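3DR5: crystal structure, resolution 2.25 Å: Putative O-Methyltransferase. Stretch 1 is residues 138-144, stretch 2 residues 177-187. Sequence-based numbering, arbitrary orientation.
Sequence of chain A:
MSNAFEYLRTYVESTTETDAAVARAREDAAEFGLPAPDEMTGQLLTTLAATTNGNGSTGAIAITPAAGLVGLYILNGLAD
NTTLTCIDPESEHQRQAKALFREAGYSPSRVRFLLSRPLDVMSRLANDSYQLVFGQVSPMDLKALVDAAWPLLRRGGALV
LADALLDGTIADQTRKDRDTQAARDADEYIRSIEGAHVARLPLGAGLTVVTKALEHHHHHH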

ATOM      1  N   SER A 138       1.060 -18.502 -11.486  1.00 41.77           N
ATOM      2  CA  SER A 138       0.468 -18.418 -12.812  1.00 41.93           C
ATOM      3  C   SER A 138      -0.996 -18.042 -12.605  1.00 41.25           C
ATOM      4  O   SER A 138      -1.599 -18.382 -11.578  1.00 40.59           O
ATOM      5  CB  SER A 138       0.540 -19.759 -13.537  1.00 42.90           C
ATOM      6  OG  SER A 138       1.878 -20.089 -13.836  1.00 48.55           O
ATOM      7  N   PRO A 139      -1.584 -17.331 -13.571  1.00 42.32           N
ATOM      8  CA  PRO A 139      -2.984 -16.906 -13.504  1.00 43.29           C
ATOM      9  C   PRO A 139      -3.945 -18.064 -13.261  1.00 45.67           C
ATOM     10  O   PRO A 139      -5.046 -17.868 -12.741  1.00 46.01           O
ATOM     11  CB  PRO A 139      -3.220 -16.208 -14.857  1.00 43.98           C
ATOM     12  CG  PRO A 139      -1.997 -16.531 -15.693  1.00 42.13           C
ATOM     13  CD  PRO A 139      -0.887 -16.713 -14.712  1.00 41.37           C
HETATM   14  N   MSE A 140      -3.535 -19.271 -13.640  1.00 47.45           N
HETATM   15  CA  MSE A 140      -4.398 -20.433 -13.443  1.00 49.28           C
HETATM   16  C   MSE A 140      -4.380 -20.913 -11.993  1.00 47.01           C
HETATM   17  O   MSE A 140      -5.240 -21.686 -11.573  1.00 47.15           O
HETATM   18  CB  MSE A 140      -4.008 -21.565 -14.415  1.00 51.82           C
HETATM   19  CG  MSE A 140      -4.442 -21.288 -15.875  1.00 59.82           C
HETATM   20 SE   MSE A 140      -5.878 -22.432 -16.559  1.00 78.54          SE
HETATM   21  CE  MSE A 140      -6.769 -22.887 -14.897  1.00 71.46           C
ATOM     22  N   ASP A 141      -3.407 -20.441 -11.220  1.00 44.94           N
ATOM     23  CA  ASP A 141      -3.302 -20.814  -9.813  1.00 41.78           C
ATOM     24  C   ASP A 141      -3.856 -19.753  -8.854  1.00 40.48           C
ATOM     25  O   ASP A 141      -3.976 -20.006  -7.654  1.00 39.11           O
ATOM     26  CB  ASP A 141      -1.844 -21.081  -9.443  1.00 42.04           C
ATOM     27  CG  ASP A 141      -1.333 -22.399  -9.979  1.00 43.17           C
ATOM     28  OD1 ASP A 141      -2.102 -23.373  -9.933  1.00 41.63           O
ATOM     29  OD2 ASP A 141      -0.164 -22.470 -10.424  1.00 43.95           O
ATOM     30  N   LEU A 142      -4.215 -18.580  -9.379  1.00 40.15           N
ATOM     31  CA  LEU A 142      -4.680 -17.483  -8.531  1.00 39.48           C
ATOM     32  C   LEU A 142      -5.821 -17.753  -7.582  1.00 39.93           C
ATOM     33  O   LEU A 142      -5.721 -17.461  -6.385  1.00 40.66           O
ATOM     34  CB  LEU A 142      -4.981 -16.242  -9.377  1.00 38.67           C
ATOM     35  CG  LEU A 142      -3.777 -15.516  -9.998  1.00 38.68           C
ATOM     36  CD1 LEU A 142      -4.265 -14.471 -10.989  1.00 42.38           C
ATOM     37  CD2 LEU A 142      -2.942 -14.862  -8.902  1.00 38.58           C
ATOM     38  N   LYS A 143      -6.888 -18.324  -8.118  1.00 38.96           N
ATOM     39  CA  LYS A 143      -8.059 -18.656  -7.335  1.00 39.51           C
ATOM     40  C   LYS A 143      -7.693 -19.638  -6.226  1.00 39.15           C
ATOM     41  O   LYS A 143      -8.067 -19.459  -5.062  1.00 40.10           O
ATOM     42  CB  LYS A 143      -9.116 -19.296  -8.237  1.00 40.31           C
ATOM     43  CG  LYS A 143     -10.535 -18.791  -8.007  1.00 43.90           C
ATOM     44  CD  LYS A 143     -11.554 -19.924  -7.934  1.00 49.29           C
ATOM     45  CE  LYS A 143     -11.904 -20.255  -6.483  1.00 53.76           C
ATOM     46  NZ  LYS A 143     -12.957 -21.304  -6.362  1.00 56.00           N
ATOM     47  N   ALA A 144      -6.959 -20.681  -6.591  1.00 39.14           N
ATOM     48  CA  ALA A 144      -6.558 -21.699  -5.629  1.00 38.68           C
ATOM     49  C   ALA A 144      -5.668 -21.091  -4.552  1.00 38.00           C
ATOM     50  O   ALA A 144      -5.748 -21.470  -3.382  1.00 38.66           O
ATOM     51  CB  ALA A 144      -5.832 -22.845  -6.344  1.00 37.15           C
ATOM     52  N   ASP A 177      -8.078 -16.712 -24.185  1.00 73.97           N
ATOM     53  CA  ASP A 177      -6.829 -17.296 -23.686  1.00 71.10           C
ATOM     54  C   ASP A 177      -7.133 -18.133 -22.447  1.00 69.68           C
ATOM     55  O   ASP A 177      -8.004 -17.785 -21.644  1.00 69.25           O
ATOM     56  CB  ASP A 177      -5.933 -16.135 -23.269  1.00 71.15           C
ATOM     57  CG  ASP A 177      -4.458 -16.381 -23.509  1.00 71.21           C
ATOM     58  OD1 ASP A 177      -4.125 -16.914 -24.581  1.00 71.86           O
ATOM     59  OD2 ASP A 177      -3.633 -16.008 -22.636  1.00 69.21           O
ATOM     60  N   ARG A 178      -6.388 -19.215 -22.274  1.00 67.48           N
ATOM     61  CA  ARG A 178      -6.543 -20.051 -21.098  1.00 65.11           C
ATOM     62  C   ARG A 178      -6.278 -19.151 -19.884  1.00 62.93           C
ATOM     63  O   ARG A 178      -7.044 -19.135 -18.923  1.00 61.37           O
ATOM     64  CB  ARG A 178      -5.517 -21.189 -21.130  1.00 65.76           C
ATOM     65  N   ASP A 179      -5.175 -18.408 -19.939  1.00 61.40           N
ATOM     66  CA  ASP A 179      -4.758 -17.544 -18.839  1.00 61.31           C
ATOM     67  C   ASP A 179      -5.635 -16.342 -18.539  1.00 61.77           C
ATOM     68  O   ASP A 179      -6.075 -16.159 -17.398  1.00 62.54           O
ATOM     69  CB  ASP A 179      -3.300 -17.107 -19.045  1.00 60.28           C
ATOM     70  CG  ASP A 179      -2.306 -18.235 -18.737  1.00 60.29           C
ATOM     71  OD1 ASP A 179      -2.709 -19.240 -18.100  1.00 56.76           O
ATOM     72  OD2 ASP A 179      -1.121 -18.105 -19.119  1.00 58.00           O
ATOM     73  N   THR A 180      -5.889 -15.533 -19.559  1.00 61.26           N
ATOM     74  CA  THR A 180      -6.712 -14.350 -19.397  1.00 60.59           C
ATOM     75  C   THR A 180      -8.046 -14.722 -18.741  1.00 59.22           C
ATOM     76  O   THR A 180      -8.559 -13.991 -17.886  1.00 59.51           O
ATOM     77  CB  THR A 180      -6.976 -13.675 -20.766  1.00 60.28           C
ATOM     78  OG1 THR A 180      -7.274 -12.290 -20.563  1.00 63.84           O
ATOM     79  CG2 THR A 180      -8.159 -14.322 -21.477  1.00 62.53           C
ATOM     80  N   GLN A 181      -8.601 -15.862 -19.144  1.00 57.42           N
ATOM     81  CA  GLN A 181      -9.879 -16.336 -18.618  1.00 56.34           C
ATOM     82  C   GLN A 181      -9.779 -16.747 -17.153  1.00 54.30           C
ATOM     83  O   GLN A 181     -10.737 -16.583 -16.389  1.00 55.01           O
ATOM     84  CB  GLN A 181     -10.377 -17.520 -19.455  1.00 56.61           C
ATOM     85  CG  GLN A 181     -11.785 -17.979 -19.139  1.00 60.31           C
ATOM     86  CD  GLN A 181     -12.266 -19.042 -20.114  1.00 66.50           C
ATOM     87  OE1 GLN A 181     -11.763 -19.136 -21.236  1.00 68.79           O
ATOM     88  NE2 GLN A 181     -13.259 -19.827 -19.702  1.00 65.27           N
ATOM     89  N   ALA A 182      -8.621 -17.278 -16.767  1.00 52.30           N
ATOM     90  CA  ALA A 182      -8.397 -17.699 -15.389  1.00 51.70           C
ATOM     91  C   ALA A 182      -8.163 -16.444 -14.536  1.00 49.61           C
ATOM     92  O   ALA A 182      -8.705 -16.331 -13.437  1.00 48.87           O
ATOM     93  CB  ALA A 182      -7.187 -18.639 -15.311  1.00 51.18           C
ATOM     94  N   ALA A 183      -7.365 -15.508 -15.051  1.00 47.78           N
ATOM     95  CA  ALA A 183      -7.093 -14.260 -14.344  1.00 49.10           C
ATOM     96  C   ALA A 183      -8.426 -13.496 -14.181  1.00 50.05           C
ATOM     97  O   ALA A 183      -8.686 -12.908 -13.129  1.00 49.60           O
ATOM     98  CB  ALA A 183      -6.081 -13.422 -15.130  1.00 47.67           C
ATOM     99  N   ARG A 184      -9.275 -13.506 -15.212  1.00 51.31           N
ATOM    100  CA  ARG A 184     -10.571 -12.823 -15.145  1.00 52.65           C
ATOM    101  C   ARG A 184     -11.449 -13.446 -14.054  1.00 53.41           C
ATOM    102  O   ARG A 184     -12.083 -12.727 -13.278  1.00 53.91           O
ATOM    103  CB  ARG A 184     -11.304 -12.914 -16.483  1.00 54.06           C
ATOM    104  CG  ARG A 184     -12.028 -11.631 -16.865  1.00 57.28           C
ATOM    105  CD  ARG A 184     -13.122 -11.869 -17.893  1.00 59.50           C
ATOM    106  NE  ARG A 184     -12.640 -12.519 -19.107  1.00 61.89           N
ATOM    107  CZ  ARG A 184     -11.675 -12.038 -19.885  1.00 65.18           C
ATOM    108  NH1 ARG A 184     -11.084 -10.896 -19.581  1.00 66.46           N
ATOM    109  NH2 ARG A 184     -11.301 -12.699 -20.974  1.00 67.83           N
ATOM    110  N   ASP A 185     -11.489 -14.779 -13.996  1.00 53.41           N
ATOM    111  CA  ASP A 185     -12.297 -15.468 -12.986  1.00 54.19           C
ATOM    112  C   ASP A 185     -11.758 -15.206 -11.581  1.00 52.11           C
ATOM    113  O   ASP A 185     -12.524 -15.080 -10.619  1.00 51.76           O
ATOM    114  CB  ASP A 185     -12.338 -16.977 -13.243  1.00 55.83           C
ATOM    115  CG  ASP A 185     -13.155 -17.717 -12.205  1.00 63.25           C
ATOM    116  OD1 ASP A 185     -12.597 -18.086 -11.151  1.00 71.31           O
ATOM    117  OD2 ASP A 185     -14.367 -17.915 -12.436  1.00 73.27           O
ATOM    118  N   ALA A 186     -10.437 -15.126 -11.465  1.00 50.23           N
ATOM    119  CA  ALA A 186      -9.803 -14.852 -10.179  1.00 48.60           C
ATOM    120  C   ALA A 186     -10.251 -13.453  -9.717  1.00 46.32           C
ATOM    121  O   ALA A 186     -10.721 -13.282  -8.595  1.00 45.88           O
ATOM    122  CB  ALA A 186      -8.283 -14.897 -10.327  1.00 47.52           C
ATOM    123  N   ASP A 187     -10.102 -12.459 -10.588  1.00 45.93           N
ATOM    124  CA  ASP A 187     -10.486 -11.084 -10.266  1.00 46.57           C
ATOM    125  C   ASP A 187     -11.961 -11.050  -9.843  1.00 46.63           C
ATOM    126  O   ASP A 187     -12.301 -10.543  -8.768  1.00 46.91           O
ATOM    127  CB  ASP A 187     -10.248 -10.188 -11.492  1.00 45.25           C
ATOM    128  CG  ASP A 187     -10.486  -8.714 -11.202  1.00 49.55           C
ATOM    129  OD1 ASP A 187      -9.678  -8.097 -10.465  1.00 45.87           O
ATOM    130  OD2 ASP A 187     -11.494  -8.173 -11.712  1.00 50.96           O
TER
HETATM  131  O   HOH W   1      -1.519 -20.283 -15.842  1.00 63.81           O

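The two stretches meet through van der Waals packing, with no direct hydrogen bond between them among the atoms modelled; together they bury 392 Å². Stretch 2 is helical from Arg-178 onward, held by i-to-i+4 backbone bonds such as Ala-183 N to Asp-179 O (2.8 Å) and Ala-186 N to Ala-182 O (2.9 Å). In stretch 1, residues 139-141 have helical phi/psi values, and Asp-141 N bonds to Ser-138 O at 2.8 Å, a turn that presents Pro-139 and Met-140 to the helix. The backbones come close: Pro-139 CA lies 5.0 Å from Ala-183 CA, Met-140 CA 5.2 Å from Ala-182 CA, and Lys-143 CA 5.1 Å from Ala-186 CA. Such spacing is compatible with the alanines on the facing side of the helix, whose methyl groups take up little room.

Pro-139 has the largest covered area, 70 Å², and its CA-to-CB bond points toward stretch 2. Two ring atoms meet chemically different partners. CB lies 4.0 Å from Ala-183 CB, an apolar contact, whereas CG reaches the carboxylate carbon of Asp-179, CG to CG, at 3.5 Å. The proline carbonyl also abuts the helix: Pro-139 O is 3.4 Å from Ala-182 CB, a packing contact, since a methyl carbon is no conventional donor.

Met-140, modelled as selenomethionine, loses 54 Å². Its CA-to-CB bond runs sideways, yet CG packs 3.9 Å from Ala-182 CB and 3.5 Å from Asp-179 OD1. Met-140 SE lies 4.2 Å from Arg-178 O, near the start of the helix; the Arg-178 side chain is not modelled beyond CB. Polar linkage here is supplied by one water, which accepts from Met-140 N at 3.2 Å and donates to Asp-179 OD1 at 2.8 Å. The water thus joins an amide to a carboxylate whose atoms do not bond directly. The m rotamer of Asp-179 (chi1 -75°) accompanies an approach of the side-chain end to stretch 1, although its CA-to-CB bond is sideways.

Ala-186 covers the far end of the contact, with 46 Å² buried. Its CB meets Leu-142 CB at 3.7 Å, and both CA-to-CB bonds point toward the opposing stretch; Leu-142 CD1 also comes within 4.4 Å of Ala-183 CA. Beside this apolar pair, Lys-143 starts toward the helix, and its CG lies 3.8 Å from Asp-185 OD1. The end of the lysine then leads away, so the approach involves aliphatic carbon and carboxylate oxygen, not the ammonium group.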